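Local structure of vinylacetyl-CoA Delta-isomerase (6VJR) at residues Y355-D359 with M360-V364; L65-R69 with F70-A74; S159-D163 with P164-T168. The protein probably acts as an oxygen-tolerant 4-hydroxybutyryl-CoA dehydratase and vinylacetyl-CoA Delta-isomerase, using FAD, a [4Fe-4S] cluster and iron. All coordinates share one frame; numbering follows the deposited sequence.

Interaction 1 (Y355-D359 with M360-V364)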
loop_
_atom_site.group_PDB
_atom_site.type_symbol
_atom_site.label_atom_id
_atom_site.label_comp_id
_atom_site.label_asym_id
_atom_site.label_seq_id
_atom_site.Cartn_x
_atom_site.Cartn_y
_atom_site.Cartn_z
ATOM N N TYR A 355 -25.038 -25.597 -7.072
ATOM C CA TYR A 355 -24.744 -24.459 -6.208
ATOM C C TYR A 355 -23.731 -23.534 -6.892
ATOM O O TYR A 355 -22.756 -24.000 -7.506
ATOM C CB TYR A 355 -24.245 -24.901 -4.828
ATOM C CG TYR A 355 -25.386 -25.207 -3.879
ATOM C CD1 TYR A 355 -26.301 -26.218 -4.153
ATOM C CD2 TYR A 355 -25.586 -24.448 -2.731
ATOM C CE1 TYR A 355 -27.387 -26.435 -3.321
ATOM C CE2 TYR A 355 -26.662 -24.657 -1.898
ATOM C CZ TYR A 355 -27.567 -25.655 -2.198
ATOM O OH TYR A 355 -28.638 -25.903 -1.396
ATOM N N LEU A 356 -23.999 -22.234 -6.803
ATOM C CA LEU A 356 -23.101 -21.171 -7.261
ATOM C C LEU A 356 -22.592 -20.398 -6.054
ATOM O O LEU A 356 -23.359 -19.984 -5.191
ATOM C CB LEU A 356 -23.906 -20.281 -8.213
ATOM C CG LEU A 356 -23.157 -19.087 -8.814
ATOM C CD1 LEU A 356 -22.093 -19.572 -9.787
ATOM C CD2 LEU A 356 -24.085 -18.148 -9.500
ATOM N N ASN A 357 -21.282 -20.171 -5.994
ATOM C CA ASN A 357 -20.684 -19.394 -4.935
ATOM C C ASN A 357 -21.091 -17.920 -5.054
ATOM O O ASN A 357 -21.614 -17.455 -6.064
ATOM C CB ASN A 357 -19.163 -19.526 -4.993
ATOM C CG ASN A 357 -18.648 -19.080 -6.333
ATOM O OD1 ASN A 357 -18.918 -19.684 -7.374
ATOM N ND2 ASN A 357 -17.906 -17.996 -6.324
ATOM N N ASP A 358 -20.879 -17.180 -3.958
ATOM C CA ASP A 358 -21.198 -15.770 -3.860
ATOM C C ASP A 358 -20.337 -14.953 -4.804
ATOM O O ASP A 358 -19.125 -14.859 -4.637
ATOM C CB ASP A 358 -21.023 -15.243 -2.445
ATOM C CG ASP A 358 -21.560 -13.834 -2.267
ATOM O OD1 ASP A 358 -21.010 -12.919 -2.914
ATOM O OD2 ASP A 358 -22.555 -13.666 -1.504
ATOM N N ASP A 359 -20.986 -14.334 -5.787
ATOM C CA ASP A 359 -20.263 -13.617 -6.837
ATOM C C ASP A 359 -19.451 -12.435 -6.292
ATOM O O ASP A 359 -18.298 -12.256 -6.676
ATOM C CB ASP A 359 -21.232 -13.151 -7.902
ATOM C CG ASP A 359 -20.549 -12.630 -9.150
ATOM O OD1 ASP A 359 -19.934 -11.541 -9.041
ATOM O OD2 ASP A 359 -20.640 -13.328 -10.168
ATOM N N MET A 360 -20.044 -11.632 -5.431
ATOM C CA MET A 360 -19.365 -10.478 -4.886
ATOM C C MET A 360 -18.087 -10.911 -4.183
ATOM O O MET A 360 -17.029 -10.354 -4.432
ATOM C CB MET A 360 -20.258 -9.668 -3.936
ATOM C CG MET A 360 -19.501 -8.577 -3.240
ATOM S SD MET A 360 -18.990 -7.199 -4.257
ATOM C CE MET A 360 -20.363 -6.065 -3.978
ATOM N N LEU A 361 -18.185 -11.918 -3.331
ATOM C CA LEU A 361 -17.008 -12.344 -2.596
ATOM C C LEU A 361 -15.952 -13.012 -3.483
ATOM O O LEU A 361 -14.767 -12.926 -3.172
ATOM C CB LEU A 361 -17.414 -13.207 -1.424
ATOM C CG LEU A 361 -18.289 -12.521 -0.383
ATOM C CD1 LEU A 361 -18.811 -13.498 0.632
ATOM C CD2 LEU A 361 -17.438 -11.473 0.313
ATOM N N ALA A 362 -16.382 -13.658 -4.582
ATOM C CA ALA A 362 -15.441 -14.145 -5.577
ATOM C C ALA A 362 -14.650 -12.973 -6.165
ATOM O O ALA A 362 -13.467 -13.119 -6.431
ATOM C CB ALA A 362 -16.120 -14.917 -6.654
ATOM N N GLN A 363 -15.304 -11.843 -6.448
ATOM C CA GLN A 363 -14.588 -10.694 -7.021
ATOM C C GLN A 363 -13.503 -10.247 -6.068
ATOM O O GLN A 363 -12.401 -9.869 -6.475
ATOM C CB GLN A 363 -15.529 -9.538 -7.329
ATOM C CG GLN A 363 -16.748 -9.882 -8.157
ATOM C CD GLN A 363 -16.404 -10.619 -9.411
ATOM O OE1 GLN A 363 -15.428 -10.280 -10.115
ATOM N NE2 GLN A 363 -17.232 -11.611 -9.717
ATOM N N VAL A 364 -13.844 -10.213 -4.789
ATOM C CA VAL A 364 -12.904 -9.790 -3.764
ATOM C C VAL A 364 -11.707 -10.739 -3.658
ATOM O O VAL A 364 -10.572 -10.323 -3.518
ATOM C CB VAL A 364 -13.694 -9.667 -2.444
ATOM C CG1 VAL A 364 -12.725 -9.449 -1.294
ATOM C CG2 VAL A 364 -14.758 -8.575 -2.512
HETATM O O HOH W 1 -18.517 -12.930 -12.135
#
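The carbonyl oxygen of D359 accepts two bonds from Q363. One is the backbone bond from Q363 N to D359 O, at 3.0 Å. The other comes from the side chain, with Q363 NE2 3.3 Å from D359 O and standing well above the carbonyl plane. The same amide nitrogen also reaches the carboxylate, with Q363 NE2 2.8 Å from D359 OD1. Here too the approach is from above, 49° out of the carboxylate plane, although the amide and carboxylate planes are not far from parallel. The D359 side chain lies beside its own carbonyl carbon (chi1 -169°), which brings OD1 and O within reach of one donor. Q363 bends at chi2 and curls back over the D359 carbonyl, with CG 3.2 Å from D359 O. A water donates a hydrogen bond to D359 OD2 and accepts a weak one from Q363 NE2. Outside the pair, Q457 NE2 donates to D359 OD1, and R290 holds Q363 OE1.

This is the first turn of helix 359-369, and D358 is its N-cap. D358 OD1 takes the capping bond from L361 N at 3.0 Å, nearly straight at 168°, on the anti side of the carboxylate and tilted out of its plane. D358 O accepts from A362 N, the first backbone bond of the helix. L361 packs its CG 3.7 Å from D358 OD1. The other oxygen, D358 OD2, forms a salt bridge with R493 of helix 489-494.

N357 precedes the cap. Its ND2 lies 3.6 Å from A362 CB and donates to S343 OG and C287 O, which ties the turn to helices 320-345 and 278-292. The N357 side chain is about 8 Å from that of H289, an iron ligand.

Interaction 2 (L65-R69 with F70-A74)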
loop_
_atom_site.group_PDB
_atom_site.type_symbol
_atom_site.label_atom_id
_atom_site.label_comp_id
_atom_site.label_asym_id
_atom_site.label_seq_id
_atom_site.Cartn_x
_atom_site.Cartn_y
_atom_site.Cartn_z
ATOM N N LEU A 65 -21.940 -42.454 -9.144
ATOM C CA LEU A 65 -20.566 -42.934 -9.046
ATOM C C LEU A 65 -19.784 -42.058 -8.090
ATOM O O LEU A 65 -20.137 -40.907 -7.939
ATOM C CB LEU A 65 -19.868 -42.849 -10.399
ATOM C CG LEU A 65 -20.440 -43.698 -11.528
ATOM C CD1 LEU A 65 -19.764 -43.321 -12.854
ATOM C CD2 LEU A 65 -20.242 -45.173 -11.187
ATOM N N LYS A 66 -18.718 -42.638 -7.496
ATOM C CA LYS A 66 -17.659 -41.854 -6.917
ATOM C C LYS A 66 -16.821 -41.280 -8.063
ATOM O O LYS A 66 -16.319 -42.050 -8.900
ATOM C CB LYS A 66 -16.810 -42.728 -5.993
ATOM C CG LYS A 66 -15.794 -41.932 -5.204
ATOM C CD LYS A 66 -16.369 -41.541 -3.839
ATOM C CE LYS A 66 -16.084 -42.541 -2.745
ATOM N NZ LYS A 66 -15.079 -42.020 -1.804
ATOM N N VAL A 67 -16.695 -39.944 -8.100
ATOM C CA VAL A 67 -16.014 -39.267 -9.191
ATOM C C VAL A 67 -14.915 -38.352 -8.656
ATOM O O VAL A 67 -14.955 -37.890 -7.532
ATOM C CB VAL A 67 -16.970 -38.455 -10.093
ATOM C CG1 VAL A 67 -18.103 -39.336 -10.616
ATOM C CG2 VAL A 67 -17.569 -37.263 -9.365
ATOM N N ASN A 68 -13.917 -38.095 -9.490
ATOM C CA ASN A 68 -12.936 -37.080 -9.156
ATOM C C ASN A 68 -13.674 -35.756 -8.915
ATOM O O ASN A 68 -14.539 -35.379 -9.686
ATOM C CB ASN A 68 -11.880 -36.982 -10.248
ATOM C CG ASN A 68 -10.716 -36.127 -9.824
ATOM O OD1 ASN A 68 -10.826 -34.903 -9.781
ATOM N ND2 ASN A 68 -9.596 -36.758 -9.516
ATOM N N ARG A 69 -13.286 -35.035 -7.854
ATOM C CA ARG A 69 -13.962 -33.782 -7.506
ATOM C C ARG A 69 -13.874 -32.737 -8.624
ATOM O O ARG A 69 -14.780 -31.936 -8.764
ATOM C CB ARG A 69 -13.509 -33.225 -6.152
ATOM C CG ARG A 69 -14.260 -31.975 -5.722
ATOM C CD ARG A 69 -13.919 -31.620 -4.312
ATOM N NE ARG A 69 -14.142 -32.654 -3.304
ATOM C CZ ARG A 69 -15.309 -33.057 -2.832
ATOM N NH1 ARG A 69 -15.320 -33.955 -1.865
ATOM N NH2 ARG A 69 -16.453 -32.548 -3.254
ATOM N N PHE A 70 -12.866 -32.806 -9.487
ATOM C CA PHE A 70 -12.808 -31.910 -10.635
ATOM C C PHE A 70 -13.919 -32.148 -11.652
ATOM O O PHE A 70 -14.194 -31.270 -12.468
ATOM C CB PHE A 70 -11.453 -31.968 -11.340
ATOM C CG PHE A 70 -10.350 -31.283 -10.567
ATOM C CD1 PHE A 70 -10.299 -29.899 -10.511
ATOM C CD2 PHE A 70 -9.395 -31.999 -9.881
ATOM C CE1 PHE A 70 -9.270 -29.255 -9.840
ATOM C CE2 PHE A 70 -8.375 -31.359 -9.200
ATOM C CZ PHE A 70 -8.296 -29.992 -9.202
ATOM N N LEU A 71 -14.612 -33.295 -11.579
ATOM C CA LEU A 71 -15.689 -33.604 -12.525
ATOM C C LEU A 71 -17.068 -33.496 -11.873
ATOM O O LEU A 71 -18.087 -33.875 -12.481
ATOM C CB LEU A 71 -15.461 -35.028 -13.044
ATOM C CG LEU A 71 -14.224 -35.243 -13.921
ATOM C CD1 LEU A 71 -13.927 -36.732 -14.124
ATOM C CD2 LEU A 71 -14.445 -34.543 -15.229
ATOM N N HIS A 72 -17.081 -33.077 -10.612
ATOM C CA HIS A 72 -18.297 -33.052 -9.818
ATOM C C HIS A 72 -19.050 -31.732 -9.952
ATOM O O HIS A 72 -18.468 -30.664 -9.829
ATOM C CB HIS A 72 -17.975 -33.349 -8.361
ATOM C CG HIS A 72 -19.159 -33.353 -7.473
ATOM N ND1 HIS A 72 -20.180 -34.274 -7.584
ATOM C CD2 HIS A 72 -19.400 -32.687 -6.341
ATOM C CE1 HIS A 72 -21.042 -34.064 -6.585
ATOM N NE2 HIS A 72 -20.561 -33.132 -5.794
ATOM N N ILE A 73 -20.365 -31.846 -10.174
ATOM C CA ILE A 73 -21.273 -30.714 -10.236
ATOM C C ILE A 73 -21.766 -30.488 -8.793
ATOM O O ILE A 73 -22.388 -31.344 -8.169
ATOM C CB ILE A 73 -22.435 -30.940 -11.204
ATOM C CG1 ILE A 73 -22.005 -31.276 -12.653
ATOM C CG2 ILE A 73 -23.385 -29.766 -11.139
ATOM C CD1 ILE A 73 -21.222 -30.228 -13.380
ATOM N N ALA A 74 -21.362 -29.343 -8.242
ATOM C CA ALA A 74 -21.505 -29.077 -6.809
ATOM C C ALA A 74 -22.970 -29.082 -6.394
ATOM O O ALA A 74 -23.784 -28.411 -6.999
ATOM C CB ALA A 74 -20.872 -27.741 -6.487
HETATM O O HOH W 2 -16.611 -30.022 -7.831
#
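N68 binds the chain ahead of it twice. Its carbonyl oxygen takes the shorter bond, with L71 N 2.8 Å from N68 O and the donor well above the carbonyl plane. Its side chain takes the other, with F70 N 2.9 Å from N68 OD1. That donor is tilted only 15° from the carbonyl plane of the amide, and the N-H points nearly straight at the oxygen (159°). The N68 side chain stands anti to the backbone nitrogen (chi1 -170°), which swings OD1 forward over the next peptide. The other end of this amide is held as well, because N68 ND2 donates to T45 O.

A longer bond follows, from H72 N to R69 O at 3.2 Å. A water also donates to R69 O and to H72 O, bridging the two carbonyls.

The N68 amide and the F70 ring run side by side. Their planes are nearly coplanar. N68 OD1 meets the ring at its edge, 3.2 Å from F70 CD2. The F70 side chain also packs on M86, L90, M104 and C101.

V67 and H72 cross at about a right angle, and V67 CG2 touches H72 CB at 4.1 Å. The H72 imidazole points on to D79, whose OD2 accepts from NE2. R69 NH2 comes obliquely to H72 CD2, at 4.3 Å, while NE and NH1 of R69 donate to the carbonyls of L55 and A54.

The bond from F70 N to N68 OD1 makes an Asx turn. It accompanies the short 3-10 segment made by the two consecutive backbone bonds, which follows strand 66-68 and leads toward helix 77-94. The turn sets F70 about 6 Å from the [4Fe-4S] cluster, beside the ligand C101.

Interaction 3 (S159-D163 with P164-T168)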
loop_
_atom_site.group_PDB
_atom_site.type_symbol
_atom_site.label_atom_id
_atom_site.label_comp_id
_atom_site.label_asym_id
_atom_site.label_seq_id
_atom_site.Cartn_x
_atom_site.Cartn_y
_atom_site.Cartn_z
ATOM N N SER A 159 -18.543 -8.915 -34.058
ATOM C CA SER A 159 -19.032 -8.570 -35.378
ATOM C C SER A 159 -18.387 -7.304 -35.943
ATOM O O SER A 159 -18.622 -7.006 -37.122
ATOM C CB SER A 159 -20.529 -8.453 -35.398
ATOM O OG SER A 159 -20.965 -7.365 -34.597
ATOM N N GLU A 160 -17.589 -6.584 -35.136
ATOM C CA GLU A 160 -16.931 -5.348 -35.557
ATOM C C GLU A 160 -15.440 -5.554 -35.871
ATOM O O GLU A 160 -14.777 -4.645 -36.387
ATOM C CB GLU A 160 -17.034 -4.252 -34.495
ATOM C CG GLU A 160 -18.448 -3.924 -34.017
ATOM C CD GLU A 160 -18.576 -3.122 -32.716
ATOM O OE1 GLU A 160 -19.497 -2.297 -32.795
ATOM O OE2 GLU A 160 -17.893 -3.269 -31.658
ATOM N N GLN A 161 -14.879 -6.744 -35.599
ATOM C CA GLN A 161 -13.494 -7.014 -35.951
ATOM C C GLN A 161 -13.349 -7.064 -37.476
ATOM O O GLN A 161 -14.250 -7.506 -38.223
ATOM C CB GLN A 161 -13.018 -8.342 -35.360
ATOM C CG GLN A 161 -13.103 -8.422 -33.840
ATOM C CD GLN A 161 -12.139 -7.479 -33.156
ATOM O OE1 GLN A 161 -11.017 -7.247 -33.645
ATOM N NE2 GLN A 161 -12.564 -6.992 -32.003
ATOM N N ASP A 162 -12.174 -6.645 -37.936
ATOM C CA ASP A 162 -11.803 -6.683 -39.341
ATOM C C ASP A 162 -11.741 -8.132 -39.838
ATOM O O ASP A 162 -12.011 -8.393 -40.991
ATOM C CB ASP A 162 -10.438 -6.028 -39.496
ATOM C CG ASP A 162 -10.055 -5.524 -40.880
ATOM O OD1 ASP A 162 -10.840 -4.745 -41.445
ATOM O OD2 ASP A 162 -8.930 -5.857 -41.342
ATOM N N ASP A 163 -11.265 -9.038 -38.984
ATOM C CA ASP A 163 -11.209 -10.464 -39.277
ATOM C C ASP A 163 -12.206 -11.152 -38.364
ATOM O O ASP A 163 -12.039 -11.184 -37.162
ATOM C CB ASP A 163 -9.804 -11.011 -39.075
ATOM C CG ASP A 163 -9.624 -12.499 -39.328
ATOM O OD1 ASP A 163 -10.654 -13.209 -39.589
ATOM O OD2 ASP A 163 -8.459 -12.962 -39.208
ATOM N N PRO A 164 -13.303 -11.703 -38.903
ATOM C CA PRO A 164 -14.324 -12.293 -38.054
ATOM C C PRO A 164 -13.859 -13.488 -37.222
ATOM O O PRO A 164 -14.531 -13.813 -36.276
ATOM C CB PRO A 164 -15.444 -12.633 -39.022
ATOM C CG PRO A 164 -14.661 -12.907 -40.275
ATOM C CD PRO A 164 -13.650 -11.802 -40.335
ATOM N N ASP A 165 -12.745 -14.136 -37.585
ATOM C CA ASP A 165 -12.241 -15.307 -36.887
ATOM C C ASP A 165 -11.546 -14.949 -35.570
ATOM O O ASP A 165 -11.144 -15.843 -34.844
ATOM C CB ASP A 165 -11.277 -16.082 -37.766
ATOM C CG ASP A 165 -11.899 -16.682 -39.016
ATOM O OD1 ASP A 165 -13.127 -16.946 -38.994
ATOM O OD2 ASP A 165 -11.155 -16.851 -40.009
ATOM N N LEU A 166 -11.386 -13.647 -35.231
ATOM C CA LEU A 166 -10.652 -13.265 -34.031
ATOM C C LEU A 166 -11.413 -13.586 -32.744
ATOM O O LEU A 166 -10.835 -13.581 -31.643
ATOM C CB LEU A 166 -10.204 -11.814 -34.083
ATOM C CG LEU A 166 -9.124 -11.499 -35.119
ATOM C CD1 LEU A 166 -8.911 -10.011 -35.411
ATOM C CD2 LEU A 166 -7.825 -12.091 -34.639
ATOM N N PHE A 167 -12.707 -13.888 -32.900
ATOM C CA PHE A 167 -13.485 -14.610 -31.913
ATOM C C PHE A 167 -14.041 -15.843 -32.617
ATOM O O PHE A 167 -14.429 -15.771 -33.795
ATOM C CB PHE A 167 -14.650 -13.769 -31.376
ATOM C CG PHE A 167 -14.289 -12.577 -30.511
ATOM C CD1 PHE A 167 -13.795 -11.410 -31.093
ATOM C CD2 PHE A 167 -14.484 -12.600 -29.147
ATOM C CE1 PHE A 167 -13.520 -10.306 -30.320
ATOM C CE2 PHE A 167 -14.166 -11.493 -28.368
ATOM C CZ PHE A 167 -13.723 -10.340 -28.970
ATOM N N THR A 168 -14.144 -16.943 -31.881
ATOM C CA THR A 168 -14.576 -18.225 -32.418
ATOM C C THR A 168 -16.056 -18.205 -32.822
ATOM O O THR A 168 -16.929 -17.748 -32.084
ATOM C CB THR A 168 -14.270 -19.304 -31.374
ATOM O OG1 THR A 168 -12.862 -19.375 -31.177
ATOM C CG2 THR A 168 -14.738 -20.680 -31.810
#
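The side chain of D163 leaves the chain anti to its backbone nitrogen (chi1 179°) and runs along the start of the next residues. Its CB packs against a leucine methyl, 3.9 Å from L166 CD1. CG lies over the following peptide. OD1 then accepts from D165 N at 3.0 Å. The N-H points close to straight at it (161°) but arrives from above, 52° out of the carboxylate plane. The same oxygen lies 3.1 Å from P164 N, which has no hydrogen to give. The last atom, OD2, leaves the turn and forms a salt bridge with K408 of the third subunit.

That lysine has a second task. D163 OD1 and D165 OD2 are like charges only 3.7 Å apart, and D165 OD2 also pairs with K408 of the third subunit. The shared cation probably offsets their repulsion. D165 OD1 is held separately by R169 of its own chain.

The backbone closes the turn as well, with L166 N 3.2 Å from D163 O. L166 is drawn over this carbonyl, and its CG is 3.6 Å from D163 O.

Q161 also meets this turn. Its bent chain crosses L166 and F167 at about right angles. Q161 NE2 meets the F167 ring at the edge, in its plane, 3.8 Å from CE1. The amide plane is turned well away from that of the ring. Q161 NE2 donates to D153 O, which helps to hold the amide.

The D163-P164-D165 unit is an Asx-Pro turn, here combined with a type I beta turn from D163 to L166. It lies in the long loop between strands 143-146 and 169-173. This loop also carries K151 and R154, which bind FAD, and F167 packs on K151.

In all three contacts an acid or amide side chain takes a backbone N-H at a turn. Interactions 1 and 2 are buried and lie near the metal centres, one close to an iron ligand and the other close to the cluster. They lie far apart in the chain but touch, with Y355 N 3.1 Å from A74 O, a probable hydrogen bond. Interaction 1 starts helix 359-369, whereas interaction 2 follows a short strand. Interaction 3 lies farther out, partly exposed at a subunit interface. There a lysine of a neighbouring subunit meets both acids, with R169 of the same chain helping, while D358 in interaction 1 pairs with R493 of its own chain.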